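Local structure of neuraminidase (Influenza A virus, 4GDI) at residues E344-T347 with G351-Q354; G31-G36 with A64-L69; L208-G213 with L272-A277; Q295-I300 with T305-Y310. The protein is a neuraminidase-like surface glycoprotein of a bat influenza virus, forms tetramers and may remove terminal sialic acid, although its putative active site has diverged. One frame throughout, in Å; residues are numbered along the deposited sequence.

Contact 1 (E344-T347 with G351-Q354); sequences EDQT and GMIQ
Gly351 offers its carbonyl oxygen to two donors of Thr347. Thr347 OG1 lies 2.7 Å from Gly351 O, in the carbonyl plane on a lone pair, while the backbone Thr347 N, 3.1 Å from the same Gly351 O, comes in from above that plane. Thr347 OG1 sits between its backbone N and carbonyl carbon (chi1 79°), a position from which it also accepts from Leu350 N. At Met352 the chain leaves with CG anti to the backbone N and then bends twice, lying across two neighbours: Met352 SD rests 3.6 Å from Glu344 CB, and the methyl CE reaches Gln346 OE1 at 3.2 Å. Ile353 pairs with Asp345 through two nearly straight backbone bonds, Asp345 N to Ile353 O (2.9 Å) and Ile353 N to Asp345 O (3.0 Å). Its side chain shares a face with Asp345, and Ile353 CG2 packs 3.8 Å from Thr347 CG2, the two branched side chains crossing at about a right angle. Gln354 faces Glu344 in a non-hydrogen-bonded pair. Their side chains run alongside each other in the same direction, but the amide and carboxylate planes stand 88° apart, and the polar ends look elsewhere: Glu344 OE1 forms a salt bridge with Arg317, and Gln354 NE2 bonds Ser41 O. The short segments 344-346 and 352-354 run at 148° to each other, antiparallel with a twist, as in a beta hairpin. Strands 338-346 and 352-362 form the middle pair of a four-stranded propeller blade, with 317-324 beside the former and the N-terminal strand 20-25 beside the latter.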
loop_
_atom_site.group_PDB
_atom_site.type_symbol
_atom_site.label_atom_id
_atom_site.label_comp_id
_atom_site.label_asym_id
_atom_site.label_seq_id
_atom_site.Cartn_x
_atom_site.Cartn_y
_atom_site.Cartn_z
ATOM N N GLU A 344 9.355 15.474 22.116
ATOM C CA GLU A 344 8.789 14.571 23.125
ATOM C C GLU A 344 7.389 15.000 23.525
ATOM O O GLU A 344 7.143 16.173 23.760
ATOM C CB GLU A 344 9.705 14.477 24.348
ATOM C CG GLU A 344 10.673 13.294 24.264
ATOM C CD GLU A 344 12.119 13.668 24.526
ATOM O OE1 GLU A 344 12.368 14.562 25.360
ATOM O OE2 GLU A 344 13.011 13.054 23.899
ATOM N N ASP A 345 6.472 14.037 23.579
ATOM C CA ASP A 345 5.070 14.308 23.889
ATOM C C ASP A 345 4.619 13.438 25.068
ATOM O O ASP A 345 4.984 12.253 25.166
ATOM C CB ASP A 345 4.195 14.021 22.666
ATOM C CG ASP A 345 4.588 14.857 21.448
ATOM O OD1 ASP A 345 4.704 16.095 21.589
ATOM O OD2 ASP A 345 4.777 14.271 20.355
ATOM N N GLN A 346 3.840 14.028 25.970
ATOM C CA GLN A 346 3.319 13.281 27.114
ATOM C C GLN A 346 2.033 12.561 26.716
ATOM O O GLN A 346 1.166 13.144 26.070
ATOM C CB GLN A 346 3.051 14.216 28.295
ATOM C CG GLN A 346 2.671 13.483 29.579
ATOM C CD GLN A 346 3.759 12.532 30.052
ATOM O OE1 GLN A 346 4.947 12.853 29.990
ATOM N NE2 GLN A 346 3.357 11.349 30.516
ATOM N N THR A 347 1.907 11.291 27.082
ATOM C CA THR A 347 0.672 10.571 26.784
ATOM C C THR A 347 -0.043 10.196 28.077
ATOM O O THR A 347 0.557 10.169 29.144
ATOM C CB THR A 347 0.910 9.307 25.917
ATOM O OG1 THR A 347 1.401 8.235 26.731
ATOM C CG2 THR A 347 1.916 9.605 24.772
ATOM N N GLY A 351 3.147 6.891 28.827
ATOM C CA GLY A 351 4.318 7.684 29.143
ATOM C C GLY A 351 4.781 8.600 28.035
ATOM O O GLY A 351 4.016 8.969 27.150
ATOM N N MET A 352 6.056 8.964 28.105
ATOM C CA MET A 352 6.660 9.895 27.166
ATOM C C MET A 352 6.990 9.178 25.870
ATOM O O MET A 352 7.631 8.119 25.875
ATOM C CB MET A 352 7.942 10.480 27.767
ATOM C CG MET A 352 8.646 11.479 26.860
ATOM S SD MET A 352 8.822 13.121 27.588
ATOM C CE MET A 352 7.106 13.605 27.771
ATOM N N ILE A 353 6.530 9.739 24.758
ATOM C CA ILE A 353 6.896 9.206 23.452
ATOM C C ILE A 353 7.713 10.269 22.742
ATOM O O ILE A 353 7.655 11.443 23.104
ATOM C CB ILE A 353 5.663 8.846 22.589
ATOM C CG1 ILE A 353 4.806 10.080 22.340
ATOM C CG2 ILE A 353 4.830 7.767 23.263
ATOM C CD1 ILE A 353 3.696 9.855 21.349
ATOM N N GLN A 354 8.490 9.858 21.748
ATOM C CA GLN A 354 9.157 10.827 20.887
ATOM C C GLN A 354 8.752 10.634 19.430
ATOM O O GLN A 354 8.628 9.510 18.933
ATOM C CB GLN A 354 10.676 10.763 21.031
ATOM C CG GLN A 354 11.249 9.383 20.972
ATOM C CD GLN A 354 11.272 8.736 22.332
ATOM O OE1 GLN A 354 11.274 9.429 23.350
ATOM N NE2 GLN A 354 11.279 7.404 22.362
#

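Contact 2 (G31-G36 with A64-L69); sequences GPELPG and ANQHLL
Gln66 gives up the most surface here, and its terminal amide meets the backbone of Leu34 with both an acceptor and a donor. Leu34 N lies 3.0 Å from Gln66 OE1, in the carbonyl plane and on a lone pair. In return Gln66 NE2 donates to Leu34 O at 2.9 Å, a more bent bond (139° at the hydrogen) whose acceptor stands somewhat out of the amide plane. The residue sits in a type I' turn from Ala64 to His67, and its side chain bends at chi2 (-46°), which brings the amide up to the Leu34 backbone. A water adds a second link, donating to Leu34 O and accepting from Gln66 N. Leu34 CD1 lies 3.7 Å from Gln66 OE1, and the Leu34 side chain also packs on Leu40 and Leu350. Glu33 crosses Gln66 at about a right angle, with Glu33 CB 3.3 Å from Gln66 OE1; its carboxylate turns to the subunit boundary, where OE1 bonds Asn70 N of a second subunit, and Leu69 of that subunit packs on Gln66. Since Gln66 OE1 accepts from an N-H and NE2 donates to a carbonyl, the chemistry fixes which end of the Gln66 amide is which and limits its rotation.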
loop_
_atom_site.group_PDB
_atom_site.type_symbol
_atom_site.label_atom_id
_atom_site.label_comp_id
_atom_site.label_asym_id
_atom_site.label_seq_id
_atom_site.Cartn_x
_atom_site.Cartn_y
_atom_site.Cartn_z
ATOM N N GLY A 31 -0.582 12.848 21.508
ATOM C CA GLY A 31 -0.548 13.291 22.887
ATOM C C GLY A 31 -1.614 14.336 23.162
ATOM O O GLY A 31 -1.736 15.303 22.404
ATOM N N PRO A 32 -2.365 14.171 24.268
ATOM C CA PRO A 32 -2.147 13.102 25.257
ATOM C C PRO A 32 -2.638 11.732 24.810
ATOM O O PRO A 32 -2.328 10.731 25.458
ATOM C CB PRO A 32 -2.938 13.584 26.477
ATOM C CG PRO A 32 -4.029 14.429 25.907
ATOM C CD PRO A 32 -3.392 15.130 24.715
ATOM N N GLU A 33 -3.380 11.676 23.712
ATOM C CA GLU A 33 -3.806 10.389 23.169
ATOM C C GLU A 33 -3.124 10.065 21.826
ATOM O O GLU A 33 -2.675 10.951 21.110
ATOM C CB GLU A 33 -5.330 10.356 23.030
ATOM C CG GLU A 33 -6.053 10.365 24.370
ATOM C CD GLU A 33 -7.561 10.249 24.239
ATOM O OE1 GLU A 33 -8.116 10.747 23.238
ATOM O OE2 GLU A 33 -8.191 9.659 25.147
ATOM N N LEU A 34 -3.037 8.782 21.510
ATOM C CA LEU A 34 -2.573 8.352 20.202
ATOM C C LEU A 34 -3.430 7.202 19.699
ATOM O O LEU A 34 -4.078 6.512 20.481
ATOM C CB LEU A 34 -1.090 7.961 20.215
ATOM C CG LEU A 34 -0.483 7.210 21.391
ATOM C CD1 LEU A 34 -1.375 6.081 21.873
ATOM C CD2 LEU A 34 0.878 6.671 20.982
ATOM N N PRO A 35 -3.464 7.016 18.379
ATOM C CA PRO A 35 -4.288 5.952 17.809
ATOM C C PRO A 35 -3.716 4.577 18.126
ATOM O O PRO A 35 -2.541 4.475 18.474
ATOM C CB PRO A 35 -4.243 6.238 16.302
ATOM C CG PRO A 35 -2.996 7.032 16.093
ATOM C CD PRO A 35 -2.786 7.825 17.348
ATOM N N GLY A 36 -4.546 3.540 18.036
ATOM C CA GLY A 36 -4.090 2.179 18.274
ATOM C C GLY A 36 -3.266 1.646 17.114
ATOM O O GLY A 36 -3.348 2.164 16.002
ATOM N N ALA A 64 -2.380 0.325 22.178
ATOM C CA ALA A 64 -3.721 -0.247 22.219
ATOM C C ALA A 64 -4.557 0.481 23.277
ATOM O O ALA A 64 -4.191 0.512 24.456
ATOM C CB ALA A 64 -3.644 -1.732 22.529
ATOM N N ASN A 65 -5.658 1.093 22.850
ATOM C CA ASN A 65 -6.510 1.862 23.759
ATOM C C ASN A 65 -5.698 2.702 24.740
ATOM O O ASN A 65 -5.933 2.656 25.952
ATOM C CB ASN A 65 -7.429 0.929 24.554
ATOM C CG ASN A 65 -8.193 -0.027 23.667
ATOM O OD1 ASN A 65 -9.047 0.387 22.883
ATOM N ND2 ASN A 65 -7.893 -1.318 23.791
ATOM N N GLN A 66 -4.727 3.439 24.210
ATOM C CA GLN A 66 -3.924 4.383 24.994
ATOM C C GLN A 66 -2.832 3.737 25.854
ATOM O O GLN A 66 -1.961 4.439 26.386
ATOM C CB GLN A 66 -4.815 5.281 25.862
ATOM C CG GLN A 66 -5.854 6.055 25.062
ATOM C CD GLN A 66 -5.255 6.700 23.816
ATOM O OE1 GLN A 66 -4.205 7.348 23.874
ATOM N NE2 GLN A 66 -5.910 6.502 22.682
ATOM N N HIS A 67 -2.857 2.416 25.981
ATOM C CA HIS A 67 -1.795 1.722 26.702
ATOM C C HIS A 67 -0.973 0.859 25.755
ATOM O O HIS A 67 -1.210 0.846 24.551
ATOM C CB HIS A 67 -2.383 0.890 27.847
ATOM C CG HIS A 67 -3.232 1.695 28.778
ATOM N ND1 HIS A 67 -4.594 1.838 28.607
ATOM C CD2 HIS A 67 -2.910 2.435 29.865
ATOM C CE1 HIS A 67 -5.075 2.616 29.560
ATOM N NE2 HIS A 67 -4.075 2.993 30.337
ATOM N N LEU A 68 0.012 0.158 26.295
ATOM C CA LEU A 68 0.826 -0.720 25.481
ATOM C C LEU A 68 0.170 -2.082 25.416
ATOM O O LEU A 68 -0.192 -2.641 26.447
ATOM C CB LEU A 68 2.227 -0.848 26.074
ATOM C CG LEU A 68 3.129 0.370 25.888
ATOM C CD1 LEU A 68 3.779 0.734 27.200
ATOM C CD2 LEU A 68 4.181 0.093 24.835
ATOM N N LEU A 69 -0.004 -2.604 24.206
ATOM C CA LEU A 69 -0.374 -4.000 24.036
ATOM C C LEU A 69 0.639 -4.830 24.816
ATOM O O LEU A 69 1.833 -4.542 24.769
ATOM C CB LEU A 69 -0.341 -4.387 22.560
ATOM C CG LEU A 69 -1.069 -5.684 22.191
ATOM C CD1 LEU A 69 -2.580 -5.552 22.420
ATOM C CD2 LEU A 69 -0.774 -6.078 20.741
HETATM O O HOH W 1 -4.080 3.781 21.420
#

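Contact 3 (L208-G213 with L272-A277); sequences LIKCTG and LDEKPA
Within the six-bladed beta-propeller, Lys210 on blade strand 208-214 reaches across to Asp273 and Glu274 in the long loop that leads into strand 277-281 of the next blade. The contact is therefore a bridge between a blade and an inter-blade connection, made by one ammonium group. Beyond CG the lysine is fully extended, which carries NZ from the strand out to the loop. There Lys210 NZ forms a salt bridge with Glu274 OE2 at 2.7 Å and a longer hydrogen bond to Asp273 O at 3.2 Å. The carbonyl bond is nearly linear at the acceptor, with a C=O...N angle of 160°. Asp273 is the centre of an inverse gamma turn, and its own carboxylate is taken elsewhere: Asp273 OD2 pairs with Arg226 of strand 224-228 and stays 5.4 Å from Lys210 NZ. Its negative charge may nonetheless add to the electrostatic attraction for the lysine. Tyr203 OH of strand 200-205 bonds Glu274 OE2 as well, so the oxygen that receives the lysine has a second partner that helps position it. The carboxylate of Glu274 is folded back by the bend at chi2 (-68°), and Lys210 NZ meets OE2 from above the carboxylate plane, 44° out of it.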
loop_
_atom_site.group_PDB
_atom_site.type_symbol
_atom_site.label_atom_id
_atom_site.label_comp_id
_atom_site.label_asym_id
_atom_site.label_seq_id
_atom_site.Cartn_x
_atom_site.Cartn_y
_atom_site.Cartn_z
ATOM N N LEU A 208 34.913 14.598 2.055
ATOM C CA LEU A 208 35.187 14.537 3.490
ATOM C C LEU A 208 33.961 14.033 4.226
ATOM O O LEU A 208 32.837 14.229 3.771
ATOM C CB LEU A 208 35.509 15.929 4.034
ATOM C CG LEU A 208 36.812 16.546 3.538
ATOM C CD1 LEU A 208 37.007 17.922 4.154
ATOM C CD2 LEU A 208 37.970 15.630 3.888
ATOM N N ILE A 209 34.181 13.389 5.362
ATOM C CA ILE A 209 33.092 12.971 6.217
ATOM C C ILE A 209 33.287 13.775 7.500
ATOM O O ILE A 209 34.387 13.828 8.037
ATOM C CB ILE A 209 33.118 11.455 6.524
ATOM C CG1 ILE A 209 33.090 10.605 5.234
ATOM C CG2 ILE A 209 31.926 11.068 7.434
ATOM C CD1 ILE A 209 34.415 10.536 4.496
ATOM N N LYS A 210 32.230 14.429 7.960
ATOM C CA LYS A 210 32.292 15.205 9.175
ATOM C C LYS A 210 31.211 14.718 10.119
ATOM O O LYS A 210 30.052 14.592 9.714
ATOM C CB LYS A 210 32.084 16.677 8.832
ATOM C CG LYS A 210 33.252 17.245 8.033
ATOM C CD LYS A 210 33.026 18.676 7.657
ATOM C CE LYS A 210 34.028 19.133 6.603
ATOM N NZ LYS A 210 33.671 20.509 6.180
ATOM N N CYS A 211 31.588 14.441 11.370
ATOM C CA CYS A 211 30.664 13.870 12.344
ATOM C C CYS A 211 30.713 14.647 13.661
ATOM O O CYS A 211 31.760 15.155 14.063
ATOM C CB CYS A 211 31.043 12.425 12.662
ATOM S SG CYS A 211 31.170 11.327 11.278
ATOM N N THR A 212 29.581 14.721 14.336
ATOM C CA THR A 212 29.542 15.274 15.669
ATOM C C THR A 212 29.298 14.138 16.625
ATOM O O THR A 212 28.457 13.276 16.366
ATOM C CB THR A 212 28.428 16.286 15.866
ATOM O OG1 THR A 212 28.574 17.343 14.923
ATOM C CG2 THR A 212 28.509 16.880 17.303
ATOM N N GLY A 213 30.061 14.131 17.710
ATOM C CA GLY A 213 29.921 13.137 18.756
ATOM C C GLY A 213 29.197 13.649 19.990
ATOM O O GLY A 213 28.843 14.830 20.091
ATOM N N LEU A 272 27.018 21.733 12.537
ATOM C CA LEU A 272 27.408 21.850 11.136
ATOM C C LEU A 272 28.790 22.475 11.060
ATOM O O LEU A 272 28.958 23.673 11.277
ATOM C CB LEU A 272 26.405 22.678 10.341
ATOM C CG LEU A 272 26.573 22.682 8.818
ATOM C CD1 LEU A 272 26.426 21.288 8.255
ATOM C CD2 LEU A 272 25.551 23.610 8.165
ATOM N N ASP A 273 29.764 21.642 10.720
ATOM C CA ASP A 273 31.177 21.974 10.826
ATOM C C ASP A 273 31.681 22.532 9.491
ATOM O O ASP A 273 32.446 21.888 8.779
ATOM C CB ASP A 273 31.941 20.716 11.247
ATOM C CG ASP A 273 33.425 20.946 11.413
ATOM O OD1 ASP A 273 33.874 22.118 11.458
ATOM O OD2 ASP A 273 34.142 19.928 11.506
ATOM N N GLU A 274 31.212 23.742 9.191
ATOM C CA GLU A 274 31.565 24.479 7.990
ATOM C C GLU A 274 31.948 25.926 8.359
ATOM O O GLU A 274 32.128 26.263 9.525
ATOM C CB GLU A 274 30.368 24.481 7.036
ATOM C CG GLU A 274 29.869 23.090 6.690
ATOM C CD GLU A 274 30.867 22.332 5.837
ATOM O OE1 GLU A 274 31.528 22.999 5.014
ATOM O OE2 GLU A 274 31.005 21.093 5.987
ATOM N N LYS A 275 32.070 26.771 7.350
ATOM C CA LYS A 275 32.243 28.198 7.555
ATOM C C LYS A 275 31.225 28.915 6.682
ATOM O O LYS A 275 31.365 28.930 5.464
ATOM C CB LYS A 275 33.647 28.639 7.152
ATOM C CG LYS A 275 34.751 28.150 8.072
ATOM C CD LYS A 275 36.050 28.898 7.790
ATOM C CE LYS A 275 37.225 28.221 8.469
ATOM N NZ LYS A 275 38.461 28.315 7.641
ATOM N N PRO A 276 30.185 29.495 7.292
ATOM C CA PRO A 276 29.860 29.508 8.721
ATOM C C PRO A 276 29.520 28.139 9.283
ATOM O O PRO A 276 29.076 27.256 8.545
ATOM C CB PRO A 276 28.596 30.372 8.777
ATOM C CG PRO A 276 28.654 31.214 7.553
ATOM C CD PRO A 276 29.240 30.315 6.517
ATOM N N ALA A 277 29.718 27.987 10.589
ATOM C CA ALA A 277 29.264 26.812 11.306
ATOM C C ALA A 277 27.888 27.086 11.886
ATOM O O ALA A 277 27.486 28.240 12.020
ATOM C CB ALA A 277 30.231 26.477 12.423
#

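Contact 4 (Q295-I300 with T305-Y310); sequences QIPNGI and TVSLSY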
loop_
_atom_site.group_PDB
_atom_site.type_symbol
_atom_site.label_atom_id
_atom_site.label_comp_id
_atom_site.label_asym_id
_atom_site.label_seq_id
_atom_site.Cartn_x
_atom_site.Cartn_y
_atom_site.Cartn_z
ATOM N N GLN A 295 24.397 30.562 14.158
ATOM C CA GLN A 295 25.410 30.623 13.121
ATOM C C GLN A 295 26.681 31.321 13.613
ATOM O O GLN A 295 26.616 32.395 14.220
ATOM C CB GLN A 295 24.859 31.390 11.930
ATOM C CG GLN A 295 25.771 31.359 10.712
ATOM C CD GLN A 295 25.395 32.419 9.691
ATOM O OE1 GLN A 295 25.182 33.570 10.044
ATOM N NE2 GLN A 295 25.303 32.032 8.428
ATOM N N ILE A 296 27.822 30.700 13.332
ATOM C CA ILE A 296 29.136 31.213 13.694
ATOM C C ILE A 296 29.960 31.342 12.422
ATOM O O ILE A 296 30.559 30.366 11.973
ATOM C CB ILE A 296 29.883 30.265 14.655
ATOM C CG1 ILE A 296 29.072 30.012 15.922
ATOM C CG2 ILE A 296 31.230 30.849 15.041
ATOM C CD1 ILE A 296 29.734 28.993 16.856
ATOM N N PRO A 297 29.974 32.547 11.826
ATOM C CA PRO A 297 30.605 32.802 10.527
ATOM C C PRO A 297 32.054 32.344 10.404
ATOM O O PRO A 297 32.463 31.898 9.328
ATOM C CB PRO A 297 30.506 34.327 10.399
ATOM C CG PRO A 297 29.221 34.634 11.071
ATOM C CD PRO A 297 29.224 33.730 12.294
ATOM N N ASN A 298 32.827 32.428 11.474
ATOM C CA ASN A 298 34.244 32.096 11.355
ATOM C C ASN A 298 34.573 30.641 11.659
ATOM O O ASN A 298 35.739 30.249 11.645
ATOM C CB ASN A 298 35.083 33.060 12.195
ATOM C CG ASN A 298 35.064 34.482 11.625
ATOM O OD1 ASN A 298 34.824 34.675 10.439
ATOM N ND2 ASN A 298 35.314 35.468 12.467
ATOM N N GLY A 299 33.542 29.838 11.912
ATOM C CA GLY A 299 33.715 28.403 12.068
ATOM C C GLY A 299 33.830 27.980 13.515
ATOM O O GLY A 299 34.033 28.808 14.405
ATOM N N ILE A 300 33.719 26.675 13.748
ATOM C CA ILE A 300 33.609 26.163 15.102
ATOM C C ILE A 300 34.922 26.249 15.877
ATOM O O ILE A 300 34.943 26.109 17.106
ATOM C CB ILE A 300 33.087 24.707 15.108
ATOM C CG1 ILE A 300 32.531 24.359 16.487
ATOM C CG2 ILE A 300 34.182 23.724 14.697
ATOM C CD1 ILE A 300 31.336 25.231 16.908
ATOM N N THR A 305 31.792 33.887 17.747
ATOM C CA THR A 305 30.862 35.004 17.647
ATOM C C THR A 305 29.676 34.612 16.781
ATOM O O THR A 305 29.851 34.147 15.649
ATOM C CB THR A 305 31.548 36.255 17.053
ATOM O OG1 THR A 305 32.614 36.653 17.920
ATOM C CG2 THR A 305 30.556 37.395 16.923
ATOM N N VAL A 306 28.476 34.806 17.320
ATOM C CA VAL A 306 27.246 34.433 16.639
ATOM C C VAL A 306 26.714 35.584 15.799
ATOM O O VAL A 306 26.817 36.743 16.188
ATOM C CB VAL A 306 26.146 34.007 17.643
ATOM C CG1 VAL A 306 24.848 33.685 16.916
ATOM C CG2 VAL A 306 26.610 32.824 18.482
ATOM N N SER A 307 26.151 35.256 14.640
ATOM C CA SER A 307 25.379 36.223 13.867
ATOM C C SER A 307 23.905 35.815 13.899
ATOM O O SER A 307 23.176 36.184 14.823
ATOM C CB SER A 307 25.909 36.326 12.437
ATOM O OG SER A 307 26.139 35.041 11.897
ATOM N N LEU A 308 23.477 35.025 12.921
ATOM C CA LEU A 308 22.091 34.564 12.869
ATOM C C LEU A 308 21.781 33.661 14.057
ATOM O O LEU A 308 22.597 32.831 14.460
ATOM C CB LEU A 308 21.830 33.812 11.573
ATOM C CG LEU A 308 21.852 34.634 10.288
ATOM C CD1 LEU A 308 21.844 33.713 9.082
ATOM C CD2 LEU A 308 20.666 35.576 10.250
ATOM N N SER A 309 20.594 33.826 14.615
ATOM C CA SER A 309 20.156 32.977 15.702
ATOM C C SER A 309 18.662 32.694 15.566
ATOM O O SER A 309 17.862 33.595 15.325
ATOM C CB SER A 309 20.463 33.631 17.041
ATOM O OG SER A 309 20.024 32.810 18.102
ATOM N N TYR A 310 18.292 31.430 15.709
ATOM C CA TYR A 310 16.918 31.014 15.483
ATOM C C TYR A 310 16.437 30.108 16.599
ATOM O O TYR A 310 16.963 29.016 16.798
ATOM C CB TYR A 310 16.799 30.235 14.184
ATOM C CG TYR A 310 16.961 31.019 12.919
ATOM C CD1 TYR A 310 15.990 31.917 12.505
ATOM C CD2 TYR A 310 18.074 30.825 12.102
ATOM C CE1 TYR A 310 16.131 32.619 11.322
ATOM C CE2 TYR A 310 18.223 31.521 10.920
ATOM C CZ TYR A 310 17.251 32.417 10.534
ATOM O OH TYR A 310 17.405 33.108 9.356
HETATM O O HOH W 2 32.048 34.129 14.019
#
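Gln295 and the pair Ser307-Leu308 face each other through two consecutive backbone bonds: Ser307 N to Gln295 O at 2.9 Å, and Gln295 N to Leu308 O at 2.9 Å, the latter essentially straight (179° at the hydrogen). One residue is thus set against two, a pattern that fits a beta bulge. The backbone of Ser307 departs from the extended strand conformation, and Leu308 N is buried without a partner in the model. Before the bulge, Val306 CA approaches Gln295 O at 3.2 Å in a CA-H...O contact. The side chain of Gln295 is the main bearer of the contact. It is extended, with CG anti to the backbone N (chi1 -172°), and runs beside Leu308 in the same direction; Gln295 OE1 stands 3.5 Å from Leu308 CD1. Ser307 OG donates to Gln295 OE1 at 2.6 Å, tilted somewhat from the amide carbonyl plane, and also presses on the ring of Pro297, where Pro297 CG is 3.2 Å from Ser307 OG. Pro297 opens the way into a type I turn from Ile296 to Gly299, and a water accepts from Asn298 N at 3.2 Å while donating to Thr305 O at 2.7 Å. Trp278 of strand 277-281 packs on both Gln295 and Leu308. Strand 289-296 lies between 277-281 and 309-311, so the bulge-like step lies where strand 309-311 begins its antiparallel pairing with 289-296 in a propeller blade.

Overall arrangement
Contacts 1 and 4 both join consecutive antiparallel strands within a blade, the first in regular pairing and the second through a bulge-like step. Contacts 2 and 3 depend instead on one long polar side chain: a neutral amide on backbone groups at the subunit boundary, and a charged ammonium group bridging a strand and a loop. All four are partly buried; the centre of contact 3 lies about 13 Å from the chain centre and that of contact 2 about 27 Å, while Pro297, Thr305 and Ser307 of contact 4 are exposed. Contact 1 packs on Pro32 and Leu34 of contact 2. Ala277 of contact 3 probably hydrogen-bonds to Ile296 of contact 4 through the backbone, with Pro276 packing on Gln295 and Pro297.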